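Local coordinates for hemerythrin HHE cation binding domain protein (Mycobacterium kansasii, PDB 6TYJ) that binds zinc and iron ions within a hemerythrin-like bundle of helices, its biological role not being firmly established, at residues E14-H19 with D116-D121; F55-D60 with E141-R146; H20-G25 with L48-I53. All blocks are in the same frame, centred on the assembly; numbering follows the deposited sequence. Where two conformers were deposited one is given.

In the fold
From the N terminus, helix 12-32 supplies the first side of contact 1 and, immediately after, the first side of contact 3. Contact 3 closes first, when helix 38-65 turns back along helix 12-32 and makes a helical hairpin. Contact 2 opens farther along helix 38-65. Contact 1 closes at the end of helix 100-121, so contact 3 is nested inside its loop. Contact 2 closes last, on helix 133-161, and therefore crosses contact 1. Together they tie helices 12-32, 38-65 and 100-121 of the hemerythrin bundle to one another and to helix 133-161, and each of the three contacts contributes a ligand to the same zinc ion.

Contact 1: E14-H19 with D116-D121; sequences EVLKEH and DEEERD. With ZN (zinc ion), chain B.
Lys-17 and Glu-119 mark the closest backbone approach, their CA atoms 7.9 Å apart, where helix 12-32 of the hemerythrin four-helix bundle runs roughly antiparallel to the last turns of helix 100-121. Side chains bridge that gap. Buried Leu-16 crosses Glu-118 at about a right angle, its CD1 methyl 3.7 Å from OE1, the carboxylate oxygen that lies farther from the metal. The other oxygen, OE2 of Glu-118, binds the zinc ion at 2.2 Å, in a site completed by His-20, His-54, Glu-58 and His-114. With CG opposite the backbone N (chi1 -170°) and the chain extended beyond it, Glu-118 has the length to carry its carboxylate into the bundle. Leucine suits the adjoining place because it fills space beside the metal group without competing as a ligand. Lys-17, nearer solvent, lays its aliphatic CG 3.9 Å from OE2 of Glu-119, while its ammonium group stays clear of that carboxylate. OE2 of Glu-119 is also hydrogen-bonded to ND1 of His-20, which probably fixes the rotation of that zinc-binding ring. One water links the helices, donating to Lys-17 O at 3.0 Å and to Glu-119 OE2 at 2.7 Å.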
loop_
_atom_site.group_PDB
_atom_site.type_symbol
_atom_site.label_atom_id
_atom_site.label_comp_id
_atom_site.label_asym_id
_atom_site.label_seq_id
_atom_site.Cartn_x
_atom_site.Cartn_y
_atom_site.Cartn_z
ATOM N N GLU A 14 -13.908 -5.037 -0.067
ATOM C CA GLU A 14 -14.230 -3.623 0.078
ATOM C C GLU A 14 -13.154 -2.891 0.860
ATOM O O GLU A 14 -12.777 -1.767 0.507
ATOM C CB GLU A 14 -15.591 -3.472 0.757
ATOM C CG GLU A 14 -16.742 -4.018 -0.075
ATOM C CD GLU A 14 -18.053 -4.096 0.689
ATOM O OE1 GLU A 14 -18.025 -4.058 1.939
ATOM O OE2 GLU A 14 -19.114 -4.202 0.035
ATOM N N VAL A 15 -12.647 -3.507 1.929
ATOM C CA VAL A 15 -11.574 -2.882 2.692
ATOM C C VAL A 15 -10.400 -2.551 1.785
ATOM O O VAL A 15 -9.860 -1.442 1.823
ATOM C CB VAL A 15 -11.132 -3.784 3.859
ATOM C CG1 VAL A 15 -9.825 -3.251 4.462
ATOM C CG2 VAL A 15 -12.191 -3.818 4.904
ATOM N N LEU A 16 -9.973 -3.519 0.966
ATOM C CA LEU A 16 -8.807 -3.287 0.128
ATOM C C LEU A 16 -9.124 -2.302 -0.986
ATOM O O LEU A 16 -8.301 -1.440 -1.290
ATOM C CB LEU A 16 -8.277 -4.585 -0.467
ATOM C CG LEU A 16 -7.670 -5.525 0.576
ATOM C CD1 LEU A 16 -7.312 -6.798 -0.123
ATOM C CD2 LEU A 16 -6.440 -4.868 1.183
ATOM N N LYS A 17 -10.292 -2.425 -1.617
ATOM C CA LYS A 17 -10.611 -1.490 -2.689
ATOM C C LYS A 17 -10.738 -0.078 -2.146
ATOM O O LYS A 17 -10.256 0.887 -2.771
ATOM C CB LYS A 17 -11.884 -1.938 -3.419
ATOM C CG LYS A 17 -11.653 -3.195 -4.243
ATOM C CD LYS A 17 -12.938 -3.785 -4.825
ATOM C CE LYS A 17 -13.327 -3.087 -6.091
ATOM N NZ LYS A 17 -14.700 -3.499 -6.513
ATOM N N GLU A 18 -11.385 0.081 -0.992
ATOM C CA GLU A 18 -11.502 1.428 -0.438
ATOM C C GLU A 18 -10.132 1.982 -0.077
ATOM O O GLU A 18 -9.880 3.184 -0.225
ATOM C CB GLU A 18 -12.425 1.422 0.780
ATOM C CG GLU A 18 -13.884 1.219 0.419
ATOM C CD GLU A 18 -14.781 1.076 1.630
ATOM O OE1 GLU A 18 -14.439 1.632 2.696
ATOM O OE2 GLU A 18 -15.829 0.401 1.513
ATOM N N HIS A 19 -9.222 1.126 0.384
ATOM C CA HIS A 19 -7.906 1.645 0.736
ATOM C C HIS A 19 -7.070 1.959 -0.502
ATOM O O HIS A 19 -6.272 2.910 -0.479
ATOM C CB HIS A 19 -7.177 0.667 1.658
ATOM C CG HIS A 19 -6.110 1.340 2.468
ATOM N ND1 HIS A 19 -4.871 0.780 2.701
ATOM C CD2 HIS A 19 -6.103 2.547 3.089
ATOM C CE1 HIS A 19 -4.150 1.605 3.434
ATOM N NE2 HIS A 19 -4.870 2.684 3.684
ATOM N N ASP A 116 -4.017 -2.093 -9.683
ATOM C CA ASP A 116 -4.653 -2.602 -10.893
ATOM C C ASP A 116 -4.439 -4.105 -11.045
ATOM O O ASP A 116 -5.374 -4.843 -11.386
ATOM C CB ASP A 116 -4.123 -1.868 -12.139
ATOM C CG ASP A 116 -4.522 -0.394 -12.186
ATOM O OD1 ASP A 116 -3.868 0.374 -12.937
ATOM O OD2 ASP A 116 -5.473 0.009 -11.479
ATOM N N GLU A 117 -3.204 -4.579 -10.832
ATOM C CA GLU A 117 -2.943 -6.006 -10.997
ATOM C C GLU A 117 -3.677 -6.815 -9.931
ATOM O O GLU A 117 -4.228 -7.883 -10.219
ATOM C CB GLU A 117 -1.438 -6.299 -10.935
ATOM C CG GLU A 117 -1.047 -7.777 -11.255
ATOM C CD GLU A 117 -0.968 -8.701 -10.023
ATOM O OE1 GLU A 117 -0.584 -8.241 -8.919
ATOM O OE2 GLU A 117 -1.284 -9.905 -10.166
ATOM N N GLU A 118 -3.711 -6.299 -8.704
ATOM C CA GLU A 118 -4.431 -6.985 -7.642
ATOM C C GLU A 118 -5.928 -7.021 -7.915
ATOM O O GLU A 118 -6.583 -8.048 -7.701
ATOM C CB GLU A 118 -4.142 -6.282 -6.317
ATOM C CG GLU A 118 -4.637 -7.056 -5.103
ATOM C CD GLU A 118 -4.398 -6.296 -3.826
ATOM O OE1 GLU A 118 -4.697 -6.883 -2.747
ATOM O OE2 GLU A 118 -3.923 -5.133 -3.926
ATOM N N GLU A 119 -6.500 -5.906 -8.375
ATOM C CA GLU A 119 -7.936 -5.903 -8.620
ATOM C C GLU A 119 -8.323 -6.698 -9.864
ATOM O O GLU A 119 -9.501 -7.049 -10.016
ATOM C CB GLU A 119 -8.435 -4.454 -8.693
ATOM C CG GLU A 119 -8.354 -3.774 -7.336
ATOM C CD GLU A 119 -8.783 -2.329 -7.348
ATOM O OE1 GLU A 119 -9.191 -1.852 -8.431
ATOM O OE2 GLU A 119 -8.733 -1.680 -6.280
ATOM N N ARG A 120 -7.359 -7.038 -10.720
ATOM C CA ARG A 120 -7.604 -7.955 -11.828
ATOM C C ARG A 120 -7.591 -9.418 -11.384
ATOM O O ARG A 120 -8.459 -10.207 -11.782
ATOM C CB ARG A 120 -6.550 -7.742 -12.921
ATOM C CG ARG A 120 -6.643 -8.775 -14.050
ATOM C CD ARG A 120 -5.627 -8.550 -15.173
ATOM N NE ARG A 120 -4.322 -9.157 -14.907
ATOM C CZ ARG A 120 -3.185 -8.471 -14.805
ATOM N NH1 ARG A 120 -3.188 -7.150 -14.953
ATOM N NH2 ARG A 120 -2.042 -9.104 -14.566
ATOM N N ASP A 121 -6.590 -9.790 -10.585
ATOM C CA ASP A 121 -6.219 -11.178 -10.329
ATOM C C ASP A 121 -6.661 -11.696 -8.972
ATOM O O ASP A 121 -6.871 -12.899 -8.831
ATOM C CB ASP A 121 -4.694 -11.340 -10.392
ATOM C CG ASP A 121 -4.133 -11.208 -11.790
ATOM O OD1 ASP A 121 -4.917 -11.195 -12.761
ATOM O OD2 ASP A 121 -2.891 -11.123 -11.907
HETATM ZN ZN ZN B . -3.363 -3.579 -2.458
HETATM O O HOH W 1 -9.991 0.636 -5.787
#

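Contact 2: F55-D60 with E141-R146; sequences FRIEDD and EKMAAR. With ZN (zinc ion), chain B; ZN (zinc ion), chain D.
Ile-57 and Met-143 form the apolar heart of this contact, their side chains crossing at about a right angle. In one of the two modelled conformers of Ile-57, its CD1 methyl lies 4.1 Å from CE of Met-143. The methionine chain is nearly straight as far as the sulfur and then bends (chi3 63°), which sets CE in front of the isoleucine. A branched and a flexible side chain suit each other here, the first giving a firm surface and the second adapting to it. At the more open side, CB of Asp-60 is 4.4 Å from NH1 of Arg-146, but the carboxylate and the guanidinium do not meet. A water instead links the arginine to the backbone of helix 38-65, donating to Asp-60 O at 3.0 Å and accepting from Arg-146 NH1 at 3.1 Å. Tyr-150 also holds that NH1, and its hydroxyl makes a weak hydrogen bond with Asp-60 OD2.

On the other faces of helix 38-65 the acids turn to metal. Glu-58 OE2 binds one zinc ion at 1.9 Å and its OE1 binds a second, so the carboxylate bridges two ions, as in the dinuclear centres of hemerythrins. Asp-59 OD2 binds a further zinc at 2.0 Å, together with two waters and His-80. His-80 also binds the second ion, through its other ring nitrogen.

The short helical segments approach to 10.2 Å between their axes and run in broadly opposite directions, at 142°, a splayed antiparallel pair. Leu-16 of helix 12-32 packs on both Ile-57 and Met-143, while Met-147 and Tyr-150 of helix 133-161 extend the apolar cover of Ile-57. Helix 133-161 thus lies against helices 12-32 and 38-65, along one flank of the metal-binding bundle.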
loop_
_atom_site.group_PDB
_atom_site.type_symbol
_atom_site.label_atom_id
_atom_site.label_comp_id
_atom_site.label_asym_id
_atom_site.label_seq_id
_atom_site.Cartn_x
_atom_site.Cartn_y
_atom_site.Cartn_z
ATOM N N PHE A 55 0.408 -2.828 2.800
ATOM C CA PHE A 55 1.148 -4.050 2.503
ATOM C C PHE A 55 1.096 -5.011 3.675
ATOM O O PHE A 55 1.067 -6.226 3.463
ATOM C CB PHE A 55 2.595 -3.742 2.112
ATOM C CG PHE A 55 2.739 -3.253 0.695
ATOM C CD1 PHE A 55 1.618 -2.980 -0.074
ATOM C CD2 PHE A 55 3.997 -3.105 0.133
ATOM C CE1 PHE A 55 1.741 -2.528 -1.395
ATOM C CE2 PHE A 55 4.129 -2.661 -1.169
ATOM C CZ PHE A 55 2.996 -2.377 -1.936
ATOM N N ARG A 56 1.070 -4.494 4.909
ATOM C CA ARG A 56 1.019 -5.389 6.071
ATOM C C ARG A 56 -0.318 -6.104 6.162
ATOM O O ARG A 56 -0.351 -7.315 6.454
ATOM C CB ARG A 56 1.286 -4.607 7.350
ATOM C CG ARG A 56 2.738 -4.236 7.553
ATOM C CD ARG A 56 2.952 -3.638 8.927
ATOM N NE ARG A 56 4.246 -2.981 8.995
ATOM C CZ ARG A 56 5.340 -3.548 9.480
ATOM N NH1 ARG A 56 5.290 -4.785 9.950
ATOM N NH2 ARG A 56 6.478 -2.873 9.509
ATOM N N ILE A 57 -1.437 -5.386 5.973
ATOM C CA ILE A 57 -2.690 -6.128 6.048
ATOM C C ILE A 57 -2.801 -7.114 4.897
ATOM O O ILE A 57 -3.352 -8.217 5.103
ATOM C CB ILE A 57 -3.941 -5.228 6.149
ATOM C CG1 ILE A 57 -4.220 -4.453 4.867
ATOM C CG2 ILE A 57 -3.848 -4.293 7.359
ATOM C CD1 ILE A 57 -5.563 -3.746 4.936
ATOM N N GLU A 58 -2.243 -6.805 3.720
ATOM C CA GLU A 58 -2.239 -7.776 2.631
ATOM C C GLU A 58 -1.385 -8.988 3.014
ATOM O O GLU A 58 -1.842 -10.141 2.915
ATOM C CB GLU A 58 -1.794 -7.086 1.314
ATOM C CG GLU A 58 -2.907 -6.256 0.703
ATOM C CD GLU A 58 -2.474 -5.527 -0.520
ATOM O OE1 GLU A 58 -1.279 -5.406 -0.752
ATOM O OE2 GLU A 58 -3.382 -5.065 -1.229
ATOM N N ASP A 59 -0.158 -8.755 3.521
ATOM C CA ASP A 59 0.739 -9.867 3.795
ATOM C C ASP A 59 0.309 -10.666 5.022
ATOM O O ASP A 59 0.546 -11.872 5.072
ATOM C CB ASP A 59 2.164 -9.363 4.019
ATOM C CG ASP A 59 2.846 -8.935 2.738
ATOM O OD1 ASP A 59 2.426 -9.405 1.650
ATOM O OD2 ASP A 59 3.809 -8.157 2.838
ATOM N N ASP A 60 -0.317 -10.012 6.007
ATOM C CA ASP A 60 -0.579 -10.661 7.297
ATOM C C ASP A 60 -1.958 -11.287 7.386
ATOM O O ASP A 60 -2.151 -12.229 8.184
ATOM C CB ASP A 60 -0.439 -9.638 8.426
ATOM C CG ASP A 60 0.966 -9.051 8.531
ATOM O OD1 ASP A 60 1.914 -9.568 7.886
ATOM O OD2 ASP A 60 1.134 -8.093 9.308
ATOM N N GLU A 141 -13.581 -7.438 8.742
ATOM C CA GLU A 141 -13.585 -6.846 10.072
ATOM C C GLU A 141 -12.205 -6.912 10.709
ATOM O O GLU A 141 -11.762 -5.939 11.336
ATOM C CB GLU A 141 -14.619 -7.561 10.959
ATOM N N LYS A 142 -11.529 -8.068 10.607
ATOM C CA LYS A 142 -10.198 -8.191 11.195
ATOM C C LYS A 142 -9.222 -7.246 10.511
ATOM O O LYS A 142 -8.384 -6.616 11.170
ATOM C CB LYS A 142 -9.688 -9.642 11.117
ATOM N N MET A 143 -9.335 -7.118 9.185
ATOM C CA MET A 143 -8.443 -6.229 8.445
ATOM C C MET A 143 -8.674 -4.776 8.822
ATOM O O MET A 143 -7.721 -4.003 8.960
ATOM C CB MET A 143 -8.635 -6.427 6.940
ATOM C CG MET A 143 -8.085 -7.753 6.450
ATOM S SD MET A 143 -8.657 -8.214 4.796
ATOM C CE MET A 143 -7.991 -6.907 3.828
ATOM N N ALA A 144 -9.930 -4.363 8.935
ATOM C CA ALA A 144 -10.200 -2.986 9.322
ATOM C C ALA A 144 -9.622 -2.670 10.694
ATOM O O ALA A 144 -9.015 -1.608 10.888
ATOM C CB ALA A 144 -11.700 -2.723 9.286
ATOM N N ALA A 145 -9.777 -3.586 11.659
ATOM C CA ALA A 145 -9.195 -3.334 12.977
ATOM C C ALA A 145 -7.671 -3.345 12.920
ATOM O O ALA A 145 -7.020 -2.526 13.571
ATOM C CB ALA A 145 -9.704 -4.369 13.995
ATOM N N ARG A 146 -7.083 -4.309 12.210
ATOM C CA ARG A 146 -5.640 -4.360 12.136
ATOM C C ARG A 146 -5.091 -3.112 11.448
ATOM O O ARG A 146 -3.997 -2.650 11.797
ATOM C CB ARG A 146 -5.210 -5.634 11.420
ATOM C CG ARG A 146 -3.748 -6.001 11.603
ATOM C CD ARG A 146 -3.406 -6.519 13.028
ATOM N NE ARG A 146 -4.016 -7.826 13.323
ATOM C CZ ARG A 146 -3.489 -9.004 12.977
ATOM N NH1 ARG A 146 -2.324 -9.065 12.327
ATOM N NH2 ARG A 146 -4.134 -10.123 13.277
HETATM ZN ZN ZN B . -3.363 -3.579 -2.458
HETATM ZN ZN ZN D . 4.554 -7.819 1.059
HETATM O O HOH W 2 5.554 -9.289 0.357
HETATM O O HOH W 3 -2.100 -11.888 11.118
HETATM O O HOH W 4 5.859 -6.373 1.507
#

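Contact 3: H20-G25 with L48-I53; sequences HVVIKG and LIELDI. With ZN (zinc ion), chain B.
Apolar contact joins Val-22 and Ile-23 to the stem of Glu-50, where helices 12-32 and 38-65 pass roughly antiparallel as a helical hairpin of the hemerythrin bundle. The CA atoms of Ile-23 and Glu-50 come within 6.8 Å. CG1 of Ile-23 lies 4.2 Å from CB of Glu-50, and CG1 of Val-22 lies 4.3 Å from CG of the same residue, so two beta-branched side chains rest on successive carbons of one glutamate. Their stiff, compact shapes suit the narrow space between the helices. Ile-23 faces the interior, where Leu-111 of helix 100-121 also meets it, whereas Val-22 lies at the surface. Leu-51, one residue beyond Glu-50, packs on Phe-107 of that same helix.

Polar interactions begin at the far end of Glu-50. Its chain is folded rather than extended (chi2 -50°), which gives the helix beside it hydrocarbon while the buried carboxylate finds polar partners. OE1 of Glu-50 accepts a hydrogen bond from His-19 NE2 and forms a salt bridge with Arg-151 of helix 133-161. Farther round helix 38-65, OD1 of Asp-52 makes a salt bridge with Arg-56, one turn on.

Metal coordination is carried by His-20, whose NE2 binds the zinc ion at 2.1 Å. Its ring meets those of His-54 and His-114, the latter nearly perpendicular, at about 85°; all three rings bind the same ion through NE2.

Taken together, these bonds suggest a second shell, His-19, and a third, Glu-50. Glu-50 is bonded to His-19, and His-19 ND1 is in turn hydrogen-bonded to ND1 of the zinc ligand His-54, so a buried carboxylate two hydrogen bonds behind that ligand would help to orient it and may make its imidazole a stronger electron donor.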
loop_
_atom_site.group_PDB
_atom_site.type_symbol
_atom_site.label_atom_id
_atom_site.label_comp_id
_atom_site.label_asym_id
_atom_site.label_seq_id
_atom_site.Cartn_x
_atom_site.Cartn_y
_atom_site.Cartn_z
ATOM N N HIS A 20 -7.260 1.206 -1.597
ATOM C CA HIS A 20 -6.606 1.568 -2.859
ATOM C C HIS A 20 -7.040 2.960 -3.314
ATOM O O HIS A 20 -6.217 3.725 -3.828
ATOM C CB HIS A 20 -6.914 0.551 -3.969
ATOM C CG HIS A 20 -6.195 -0.765 -3.834
ATOM N ND1 HIS A 20 -6.645 -1.912 -4.456
ATOM C CD2 HIS A 20 -5.058 -1.109 -3.185
ATOM C CE1 HIS A 20 -5.841 -2.920 -4.154
ATOM N NE2 HIS A 20 -4.852 -2.453 -3.414
ATOM N N VAL A 21 -8.328 3.297 -3.132
ATOM C CA VAL A 21 -8.829 4.630 -3.481
ATOM C C VAL A 21 -8.127 5.701 -2.663
ATOM O O VAL A 21 -7.752 6.764 -3.188
ATOM C CB VAL A 21 -10.356 4.700 -3.286
ATOM C CG1 VAL A 21 -10.824 6.140 -3.329
ATOM C CG2 VAL A 21 -11.065 3.851 -4.329
ATOM N N VAL A 22 -7.957 5.447 -1.363
ATOM C CA VAL A 22 -7.234 6.360 -0.481
ATOM C C VAL A 22 -5.819 6.581 -0.990
ATOM O O VAL A 22 -5.340 7.717 -1.075
ATOM C CB VAL A 22 -7.212 5.815 0.961
ATOM C CG1 VAL A 22 -6.109 6.515 1.781
ATOM C CG2 VAL A 22 -8.567 5.992 1.623
ATOM N N ILE A 23 -5.124 5.491 -1.296
ATOM C CA ILE A 23 -3.728 5.572 -1.714
ATOM C C ILE A 23 -3.615 6.319 -3.036
ATOM O O ILE A 23 -2.755 7.199 -3.199
ATOM C CB ILE A 23 -3.132 4.157 -1.795
ATOM C CG1 ILE A 23 -2.910 3.639 -0.364
ATOM C CG2 ILE A 23 -1.823 4.173 -2.630
ATOM C CD1 ILE A 23 -2.699 2.133 -0.309
ATOM N N LYS A 24 -4.487 5.993 -3.990
ATOM C CA LYS A 24 -4.489 6.705 -5.263
ATOM C C LYS A 24 -4.795 8.175 -5.048
ATOM O O LYS A 24 -4.200 9.049 -5.709
ATOM C CB LYS A 24 -5.506 6.058 -6.210
ATOM C CG LYS A 24 -5.570 6.707 -7.585
ATOM C CD LYS A 24 -6.652 6.081 -8.458
ATOM C CE LYS A 24 -6.800 6.854 -9.762
ATOM N NZ LYS A 24 -8.009 6.428 -10.524
ATOM N N GLY A 25 -5.690 8.476 -4.105
ATOM C CA GLY A 25 -6.030 9.868 -3.845
ATOM C C GLY A 25 -4.855 10.648 -3.290
ATOM O O GLY A 25 -4.613 11.794 -3.699
ATOM N N LEU A 48 3.329 7.267 2.829
ATOM C CA LEU A 48 4.185 6.212 3.369
ATOM C C LEU A 48 3.465 5.476 4.492
ATOM O O LEU A 48 3.604 4.251 4.620
ATOM C CB LEU A 48 5.510 6.791 3.873
ATOM C CG LEU A 48 6.504 7.351 2.835
ATOM C CD1 LEU A 48 7.713 7.981 3.507
ATOM C CD2 LEU A 48 6.905 6.266 1.807
ATOM N N ILE A 49 2.751 6.207 5.357
ATOM C CA ILE A 49 1.998 5.559 6.441
ATOM C C ILE A 49 0.962 4.600 5.866
ATOM O O ILE A 49 0.874 3.423 6.269
ATOM C CB ILE A 49 1.347 6.628 7.339
ATOM C CG1 ILE A 49 2.425 7.409 8.106
ATOM C CG2 ILE A 49 0.286 6.010 8.261
ATOM C CD1 ILE A 49 1.914 8.642 8.791
ATOM N N GLU A 50 0.147 5.083 4.921
ATOM C CA GLU A 50 -0.907 4.248 4.362
ATOM C C GLU A 50 -0.320 3.073 3.599
ATOM O O GLU A 50 -0.865 1.969 3.646
ATOM C CB GLU A 50 -1.840 5.087 3.458
ATOM C CG GLU A 50 -2.581 6.186 4.237
ATOM C CD GLU A 50 -3.273 5.675 5.486
ATOM O OE1 GLU A 50 -4.061 4.712 5.387
ATOM O OE2 GLU A 50 -3.051 6.271 6.563
ATOM N N LEU A 51 0.801 3.284 2.903
ATOM C CA LEU A 51 1.429 2.192 2.164
ATOM C C LEU A 51 1.937 1.115 3.114
ATOM O O LEU A 51 1.714 -0.076 2.882
ATOM C CB LEU A 51 2.570 2.726 1.291
ATOM C CG LEU A 51 3.411 1.715 0.505
ATOM C CD1 LEU A 51 2.524 0.739 -0.256
ATOM C CD2 LEU A 51 4.382 2.418 -0.455
ATOM N N ASP A 52 2.645 1.526 4.170
ATOM C CA ASP A 52 3.110 0.600 5.210
ATOM C C ASP A 52 1.984 -0.297 5.687
ATOM O O ASP A 52 2.106 -1.533 5.681
ATOM C CB ASP A 52 3.685 1.414 6.378
ATOM C CG ASP A 52 4.188 0.561 7.525
ATOM O OD1 ASP A 52 4.545 -0.602 7.304
ATOM O OD2 ASP A 52 4.226 1.071 8.654
ATOM N N ILE A 53 0.866 0.299 6.086
ATOM C CA ILE A 53 -0.172 -0.534 6.686
ATOM C C ILE A 53 -0.905 -1.354 5.634
ATOM O O ILE A 53 -1.411 -2.456 5.935
ATOM C CB ILE A 53 -1.130 0.305 7.536
ATOM C CG1 ILE A 53 -2.024 1.182 6.694
ATOM C CG2 ILE A 53 -0.347 1.185 8.510
ATOM C CD1 ILE A 53 -2.754 2.226 7.590
HETATM ZN ZN ZN B . -3.363 -3.579 -2.458
#